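Local atomic coordinates of TT1561 protein (Thermus thermophilus, PDB entry 1UF3), a protein that is of unknown function but binds calcium ions and is probably a phosphoesterase of the calcineurin-like metallophosphoesterase superfamily. Residues A[3-8]-A[33-38]; A[181-186]-A[215-220]. One frame throughout, in Å; residues are numbered along the deposited sequence.

Contact 1: A[3-8]-A[33-38]. With CA (calcium ion), chain S.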
ATOM      1  N   ARG A   3       1.430   9.476   4.091  1.00 28.26           N
ATOM      2  CA  ARG A   3       0.244   9.722   4.911  1.00 28.07           C
ATOM      3  C   ARG A   3       0.538  10.754   5.996  1.00 26.17           C
ATOM      4  O   ARG A   3       1.653  11.277   6.060  1.00 27.06           O
ATOM      5  CB  ARG A   3      -0.236   8.410   5.508  1.00 31.20           C
ATOM      6  CG  ARG A   3      -0.671   7.421   4.417  1.00 35.25           C
ATOM      7  CD  ARG A   3      -1.060   6.082   4.981  1.00 37.89           C
ATOM      8  NE  ARG A   3      -1.258   5.092   3.924  1.00 43.51           N
ATOM      9  CZ  ARG A   3      -2.228   5.149   3.013  1.00 44.45           C
ATOM     10  NH1 ARG A   3      -3.094   6.155   3.028  1.00 46.05           N
ATOM     11  NH2 ARG A   3      -2.337   4.190   2.097  1.00 43.47           N
ATOM     12  N   THR A   4      -0.445  11.064   6.838  1.00 23.01           N
ATOM     13  CA  THR A   4      -0.267  12.075   7.887  1.00 20.94           C
ATOM     14  C   THR A   4       0.795  11.658   8.885  1.00 18.93           C
ATOM     15  O   THR A   4       1.019  10.483   9.113  1.00 20.00           O
ATOM     16  CB  THR A   4      -1.548  12.316   8.692  1.00 22.03           C
ATOM     17  OG1 THR A   4      -2.245  11.066   8.837  1.00 27.76           O
ATOM     18  CG2 THR A   4      -2.414  13.358   8.045  1.00 20.63           C
ATOM     19  N   VAL A   5       1.459  12.629   9.476  1.00 19.77           N
ATOM     20  CA  VAL A   5       2.483  12.313  10.456  1.00 17.76           C
ATOM     21  C   VAL A   5       1.864  12.099  11.842  1.00 19.75           C
ATOM     22  O   VAL A   5       1.211  12.996  12.360  1.00 20.14           O
ATOM     23  CB  VAL A   5       3.475  13.457  10.585  1.00 16.96           C
ATOM     24  CG1 VAL A   5       4.435  13.172  11.764  1.00 15.72           C
ATOM     25  CG2 VAL A   5       4.225  13.638   9.273  1.00 17.12           C
ATOM     26  N   ARG A   6       2.068  10.919  12.421  1.00 20.56           N
ATOM     27  CA  ARG A   6       1.578  10.629  13.761  1.00 24.30           C
ATOM     28  C   ARG A   6       2.753  10.285  14.680  1.00 25.04           C
ATOM     29  O   ARG A   6       2.786  10.721  15.832  1.00 27.16           O
ATOM     30  CB  ARG A   6       0.583   9.454  13.778  1.00 25.71           C
ATOM     31  CG  ARG A   6       0.120   9.122  15.217  1.00 34.68           C
ATOM     32  CD  ARG A   6      -1.108   8.183  15.314  1.00 37.21           C
ATOM     33  NE  ARG A   6      -1.313   7.767  16.701  1.00 40.56           N
ATOM     34  CZ  ARG A   6      -2.034   6.717  17.097  1.00 41.66           C
ATOM     35  NH1 ARG A   6      -2.659   5.949  16.212  1.00 37.82           N
ATOM     36  NH2 ARG A   6      -2.080   6.398  18.394  1.00 42.18           N
ATOM     37  N   TYR A   7       3.706   9.503  14.163  1.00 23.59           N
ATOM     38  CA  TYR A   7       4.874   9.092  14.925  1.00 22.34           C
ATOM     39  C   TYR A   7       6.141   9.733  14.405  1.00 22.56           C
ATOM     40  O   TYR A   7       6.399   9.741  13.199  1.00 23.68           O
ATOM     41  CB  TYR A   7       5.017   7.572  14.892  1.00 23.84           C
ATOM     42  CG  TYR A   7       3.828   6.889  15.491  1.00 24.75           C
ATOM     43  CD1 TYR A   7       2.725   6.535  14.700  1.00 23.49           C
ATOM     44  CD2 TYR A   7       3.754   6.687  16.874  1.00 23.82           C
ATOM     45  CE1 TYR A   7       1.580   6.000  15.275  1.00 25.86           C
ATOM     46  CE2 TYR A   7       2.608   6.165  17.459  1.00 27.11           C
ATOM     47  CZ  TYR A   7       1.520   5.826  16.653  1.00 27.22           C
ATOM     48  OH  TYR A   7       0.376   5.353  17.242  1.00 29.36           O
ATOM     49  N   ILE A   8       6.927  10.280  15.321  1.00 20.61           N
ATOM     50  CA  ILE A   8       8.169  10.934  14.961  1.00 18.89           C
ATOM     51  C   ILE A   8       9.348  10.298  15.676  1.00 22.41           C
ATOM     52  O   ILE A   8       9.344  10.182  16.917  1.00 22.01           O
ATOM     53  CB  ILE A   8       8.131  12.397  15.335  1.00 18.21           C
ATOM     54  CG1 ILE A   8       6.993  13.114  14.602  1.00 18.94           C
ATOM     55  CG2 ILE A   8       9.443  13.047  15.029  1.00 19.92           C
ATOM     56  CD1 ILE A   8       6.737  14.468  15.217  1.00 18.30           C
ATOM     57  N   ALA A  33       7.841   4.840  11.932  1.00 20.06           N
ATOM     58  CA  ALA A  33       7.922   6.302  12.036  1.00 18.42           C
ATOM     59  C   ALA A  33       7.464   6.974  10.749  1.00 18.74           C
ATOM     60  O   ALA A  33       7.734   6.463   9.648  1.00 18.85           O
ATOM     61  CB  ALA A  33       9.338   6.715  12.329  1.00 19.26           C
ATOM     62  N   ASP A  34       6.816   8.131  10.887  1.00 17.30           N
ATOM     63  CA  ASP A  34       6.320   8.894   9.741  1.00 18.10           C
ATOM     64  C   ASP A  34       7.236  10.034   9.404  1.00 20.39           C
ATOM     65  O   ASP A  34       7.218  10.556   8.280  1.00 19.28           O
ATOM     66  CB  ASP A  34       4.929   9.433  10.023  1.00 15.77           C
ATOM     67  CG  ASP A  34       4.001   8.353  10.476  1.00 15.30           C
ATOM     68  OD1 ASP A  34       3.925   7.319   9.768  1.00 12.83           O
ATOM     69  OD2 ASP A  34       3.385   8.522  11.553  1.00 14.71           O
ATOM     70  N   ALA A  35       8.040  10.425  10.389  1.00 17.91           N
ATOM     71  CA  ALA A  35       8.987  11.493  10.201  1.00 17.94           C
ATOM     72  C   ALA A  35      10.173  11.352  11.172  1.00 19.53           C
ATOM     73  O   ALA A  35      10.146  10.516  12.079  1.00 19.75           O
ATOM     74  CB  ALA A  35       8.308  12.799  10.394  1.00 14.73           C
ATOM     75  N   ILE A  36      11.204  12.166  10.958  1.00 17.56           N
ATOM     76  CA  ILE A  36      12.385  12.157  11.801  1.00 19.12           C
ATOM     77  C   ILE A  36      12.682  13.604  12.144  1.00 18.64           C
ATOM     78  O   ILE A  36      12.572  14.494  11.291  1.00 19.91           O
ATOM     79  CB  ILE A  36      13.625  11.600  11.057  1.00 19.55           C
ATOM     80  CG1 ILE A  36      13.505  10.092  10.868  1.00 21.26           C
ATOM     81  CG2 ILE A  36      14.891  12.008  11.792  1.00 24.01           C
ATOM     82  CD1 ILE A  36      14.580   9.463   9.971  1.00 21.02           C
ATOM     83  N   ALA A  37      13.024  13.854  13.403  1.00 16.62           N
ATOM     84  CA  ALA A  37      13.383  15.193  13.828  1.00 17.93           C
ATOM     85  C   ALA A  37      14.728  15.038  14.522  1.00 20.36           C
ATOM     86  O   ALA A  37      14.890  14.184  15.395  1.00 19.85           O
ATOM     87  CB  ALA A  37      12.345  15.758  14.777  1.00 20.33           C
ATOM     88  N   LEU A  38      15.706  15.844  14.127  1.00 22.52           N
ATOM     89  CA  LEU A  38      17.028  15.712  14.725  1.00 23.16           C
ATOM     90  C   LEU A  38      17.638  17.058  15.111  1.00 23.36           C
ATOM     91  O   LEU A  38      17.734  17.990  14.300  1.00 21.98           O
ATOM     92  CB  LEU A  38      17.930  14.925  13.766  1.00 24.51           C
ATOM     93  CG  LEU A  38      19.316  14.492  14.249  1.00 26.35           C
ATOM     94  CD1 LEU A  38      19.911  13.369  13.355  1.00 25.73           C
ATOM     95  CD2 LEU A  38      20.174  15.722  14.269  1.00 26.61           C
TER
HETATM   96 CA    CA S 914       3.800   5.151   9.624  1.00 31.69          CA
HETATM   97  O   HOH W   1       3.361   8.945   7.413  1.00 33.89           O
HETATM   98  O   HOH W   2       5.702   5.412   7.927  1.00 37.10           O
HETATM   99  O   HOH W   3       2.075   5.424   7.865  1.00 26.38           O
HETATM  100  O   HOH W   4       4.154   3.106   8.470  1.00 43.22           O

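Contact 2: A[181-186]-A[215-220]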
ATOM      1  N   PRO A 181       3.275  26.237  20.665  1.00 21.19           N
ATOM      2  CA  PRO A 181       3.434  25.103  19.758  1.00 18.91           C
ATOM      3  C   PRO A 181       2.884  23.855  20.373  1.00 20.17           C
ATOM      4  O   PRO A 181       2.812  23.728  21.598  1.00 21.36           O
ATOM      5  CB  PRO A 181       4.947  25.006  19.566  1.00 19.46           C
ATOM      6  CG  PRO A 181       5.493  25.594  20.885  1.00 19.93           C
ATOM      7  CD  PRO A 181       4.586  26.784  21.084  1.00 19.53           C
ATOM      8  N   LEU A 182       2.512  22.929  19.508  1.00 17.52           N
ATOM      9  CA  LEU A 182       1.992  21.655  19.902  1.00 19.93           C
ATOM     10  C   LEU A 182       3.093  20.766  20.466  1.00 20.57           C
ATOM     11  O   LEU A 182       2.886  20.066  21.458  1.00 22.57           O
ATOM     12  CB  LEU A 182       1.378  20.973  18.699  1.00 20.42           C
ATOM     13  CG  LEU A 182       0.875  19.573  18.976  1.00 24.28           C
ATOM     14  CD1 LEU A 182      -0.376  19.699  19.814  1.00 27.85           C
ATOM     15  CD2 LEU A 182       0.561  18.851  17.653  1.00 28.76           C
ATOM     16  N   LEU A 183       4.245  20.760  19.800  1.00 19.04           N
ATOM     17  CA  LEU A 183       5.391  19.965  20.234  1.00 18.89           C
ATOM     18  C   LEU A 183       6.647  20.820  20.147  1.00 19.98           C
ATOM     19  O   LEU A 183       6.786  21.660  19.258  1.00 19.66           O
ATOM     20  CB  LEU A 183       5.557  18.705  19.374  1.00 17.49           C
ATOM     21  CG  LEU A 183       6.947  18.038  19.351  1.00 17.54           C
ATOM     22  CD1 LEU A 183       7.264  17.391  20.725  1.00 18.60           C
ATOM     23  CD2 LEU A 183       6.996  16.997  18.250  1.00 16.11           C
ATOM     24  N   VAL A 184       7.538  20.633  21.112  1.00 21.31           N
ATOM     25  CA  VAL A 184       8.805  21.347  21.150  1.00 19.94           C
ATOM     26  C   VAL A 184       9.841  20.263  21.426  1.00 20.78           C
ATOM     27  O   VAL A 184       9.737  19.518  22.419  1.00 20.94           O
ATOM     28  CB  VAL A 184       8.863  22.389  22.303  1.00 21.84           C
ATOM     29  CG1 VAL A 184      10.235  23.118  22.299  1.00 19.29           C
ATOM     30  CG2 VAL A 184       7.751  23.402  22.148  1.00 19.14           C
ATOM     31  N   LEU A 185      10.809  20.129  20.532  1.00 18.31           N
ATOM     32  CA  LEU A 185      11.869  19.143  20.726  1.00 20.22           C
ATOM     33  C   LEU A 185      13.158  19.896  21.100  1.00 19.71           C
ATOM     34  O   LEU A 185      13.505  20.900  20.466  1.00 18.24           O
ATOM     35  CB  LEU A 185      12.090  18.332  19.438  1.00 21.97           C
ATOM     36  CG  LEU A 185      11.156  17.136  19.198  1.00 24.38           C
ATOM     37  CD1 LEU A 185      11.316  16.615  17.774  1.00 26.06           C
ATOM     38  CD2 LEU A 185      11.494  16.023  20.186  1.00 27.75           C
ATOM     39  N   VAL A 186      13.861  19.442  22.133  1.00 20.23           N
ATOM     40  CA  VAL A 186      15.110  20.123  22.516  1.00 19.42           C
ATOM     41  C   VAL A 186      16.235  19.117  22.742  1.00 19.34           C
ATOM     42  O   VAL A 186      16.003  17.933  22.960  1.00 19.52           O
ATOM     43  CB  VAL A 186      14.936  20.998  23.814  1.00 21.59           C
ATOM     44  CG1 VAL A 186      13.954  22.130  23.566  1.00 20.26           C
ATOM     45  CG2 VAL A 186      14.480  20.119  24.985  1.00 19.67           C
ATOM     46  N   LEU A 215       8.087   9.466  19.300  1.00 19.35           N
ATOM     47  CA  LEU A 215       6.968  10.201  19.861  1.00 20.25           C
ATOM     48  C   LEU A 215       5.647   9.872  19.175  1.00 22.52           C
ATOM     49  O   LEU A 215       5.580   9.751  17.942  1.00 21.45           O
ATOM     50  CB  LEU A 215       7.165  11.710  19.752  1.00 19.33           C
ATOM     51  CG  LEU A 215       8.485  12.463  19.620  1.00 25.08           C
ATOM     52  CD1 LEU A 215       8.254  13.829  20.198  1.00 19.36           C
ATOM     53  CD2 LEU A 215       9.650  11.758  20.284  1.00 18.24           C
ATOM     54  N   ASP A 216       4.600   9.733  19.982  1.00 20.57           N
ATOM     55  CA  ASP A 216       3.255   9.490  19.480  1.00 20.48           C
ATOM     56  C   ASP A 216       2.570  10.846  19.646  1.00 23.10           C
ATOM     57  O   ASP A 216       2.111  11.195  20.749  1.00 23.19           O
ATOM     58  CB  ASP A 216       2.533   8.422  20.323  1.00 20.28           C
ATOM     59  CG  ASP A 216       1.084   8.215  19.883  1.00 17.30           C
ATOM     60  OD1 ASP A 216       0.517   9.150  19.309  1.00 19.62           O
ATOM     61  OD2 ASP A 216       0.521   7.133  20.105  1.00 17.41           O
ATOM     62  N   LEU A 217       2.521  11.620  18.567  1.00 24.01           N
ATOM     63  CA  LEU A 217       1.929  12.952  18.594  1.00 25.62           C
ATOM     64  C   LEU A 217       0.529  13.063  19.144  1.00 25.63           C
ATOM     65  O   LEU A 217       0.242  13.969  19.917  1.00 26.27           O
ATOM     66  CB  LEU A 217       1.921  13.570  17.197  1.00 28.31           C
ATOM     67  CG  LEU A 217       3.142  14.355  16.750  1.00 29.26           C
ATOM     68  CD1 LEU A 217       3.012  14.666  15.267  1.00 30.58           C
ATOM     69  CD2 LEU A 217       3.253  15.641  17.567  1.00 31.47           C
ATOM     70  N   ARG A 218      -0.348  12.162  18.730  1.00 25.07           N
ATOM     71  CA  ARG A 218      -1.725  12.218  19.185  1.00 27.14           C
ATOM     72  C   ARG A 218      -1.854  11.943  20.674  1.00 24.37           C
ATOM     73  O   ARG A 218      -2.685  12.545  21.338  1.00 24.86           O
ATOM     74  CB  ARG A 218      -2.582  11.230  18.390  1.00 29.39           C
ATOM     75  CG  ARG A 218      -2.588  11.522  16.894  1.00 34.60           C
ATOM     76  CD  ARG A 218      -3.555  10.598  16.151  1.00 38.28           C
ATOM     77  NE  ARG A 218      -4.921  11.071  16.274  1.00 40.61           N
ATOM     78  CZ  ARG A 218      -5.999  10.333  16.044  1.00 41.80           C
ATOM     79  NH1 ARG A 218      -5.878   9.068  15.678  1.00 42.11           N
ATOM     80  NH2 ARG A 218      -7.205  10.872  16.183  1.00 43.36           N
ATOM     81  N   ALA A 219      -1.018  11.060  21.201  1.00 23.58           N
ATOM     82  CA  ALA A 219      -1.073  10.721  22.628  1.00 24.67           C
ATOM     83  C   ALA A 219      -0.114  11.508  23.522  1.00 25.63           C
ATOM     84  O   ALA A 219      -0.210  11.422  24.750  1.00 23.59           O
ATOM     85  CB  ALA A 219      -0.813   9.228  22.817  1.00 20.08           C
ATOM     86  N   ARG A 220       0.790  12.277  22.914  1.00 25.71           N
ATOM     87  CA  ARG A 220       1.795  13.015  23.662  1.00 25.76           C
ATOM     88  C   ARG A 220       2.493  12.028  24.588  1.00 26.86           C
ATOM     89  O   ARG A 220       2.723  12.299  25.776  1.00 26.95           O
ATOM     90  CB  ARG A 220       1.168  14.153  24.465  1.00 29.26           C
ATOM     91  CG  ARG A 220       0.552  15.195  23.578  1.00 32.39           C
ATOM     92  CD  ARG A 220       0.121  16.390  24.356  1.00 37.32           C
ATOM     93  NE  ARG A 220      -0.396  17.405  23.451  1.00 44.16           N
ATOM     94  CZ  ARG A 220      -1.463  17.224  22.679  1.00 46.27           C
ATOM     95  NH1 ARG A 220      -2.116  16.067  22.715  1.00 48.24           N
ATOM     96  NH2 ARG A 220      -1.870  18.191  21.870  1.00 45.93           N
TER
HETATM   97  O   HOH W   5       0.724  20.170  22.897  1.00 31.80           O

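Contact 1: A[3-8]-A[33-38]
Asp34 meets the backbone of Arg6 and Tyr7 with one carboxylate oxygen and a calcium ion with the other. OD2 accepts from Arg6 N at 2.9 Å and, almost straight (176° at the hydrogen), from Tyr7 N at 2.8 Å. Both donors approach on the anti side and lie on opposite faces of the carboxylate plane, fixing the rotation of the group and directing OD1 to the calcium ion at 2.2 Å. Asp34 CG lies anti to the carbonyl carbon (chi1 -52°), beside its own backbone N; that N donates to Tyr7 O at 2.8 Å. The side chains of Tyr7 and Asp34 run side by side in the same direction, their planes 52° apart, with OD2 at the edge of the ring near CD1. Val5 and Asp34 instead slide past each other in opposite senses. Val5 CG1 comes to 4.1 Å from Ala35 CB, and Ile8 CG2 to 4.0 Å from Ala37 CB. Three waters are further calcium ligands, and water 2 also donates to Ala33 O. Gly32 O of the same chain and Met1 N of a second subunit also bind the ion, which therefore bridges two chains. Ile8 and Ala35 form a parallel bridge where strands 7-12 and 35-39 start side by side; helices 18-25 and 27-31 lie between them in the chain, a beta-alpha-beta connection. Trp104 of strand 101-104 touches Val5, Ile8 and Ala35, while strand 211-216 flanks Tyr7.

Contact 2: A[181-186]-A[215-220]
A water links Leu182 and Arg220 across the contact, donating to Leu182 O at 2.6 Å and accepting from Arg220 NE at 3.0 Å. It lies at the edge of the guanidinium, in its plane. The side chains of the same two residues cross at about a right angle; Leu182 CD1 is modelled at 3.0 Å from Arg220 NH2, implausibly short, so this detail is doubtful. Deeper in the contact, leucine methyls do all the touching. Leu215 CD1 reaches both Leu183 CD1, at 3.7 Å, and Leu185 CD2, at 3.9 Å. The other methyl of Leu183, CD2, meets Leu217 CD2 at 4.0 Å. The Leu183 side chain is roughly perpendicular to those of both Leu215 and Leu217. Leu217 CD2 also touches Leu182 CD2, so one methyl serves two neighbouring residues of 181-186. Beyond strand 211-216 the chain turns through an Asx motif, in which Asp216 OD1 accepts from Ala219 N at 3.1 Å. Asp216 OD2 forms a salt bridge with Arg6 NH2, which also hydrogen-bonds Ala33 O of a second subunit. No direct hydrogen bond joins 181-186 to 215-220. Cohesion between them thus comes from leucine packing in the buried part of the interface, with the water bridge supplying a polar link at its partly exposed end, where Leu182 and Arg220 meet.

Overall arrangement
Contact 1 precedes contact 2 along the chain, and their centres lie 11 Å apart. Strands 7-12 and 211-216 are antiparallel neighbours in one mixed sheet, whereas strand 183-186 belongs to the other; contact 1 therefore joins strands within a sheet and contact 2 packs the two sheets together, consistent with the layered sheets of calcineurin-like phosphoesterases. Probable backbone hydrogen bonds from Leu215 N to Ile8 O and from Leu217 N to Arg6 O connect the contacts directly, and Ala37 CB packs on Leu185 CD1. The beginning of the chain is thus tied to its C-terminal part, and both contacts also touch the second subunit.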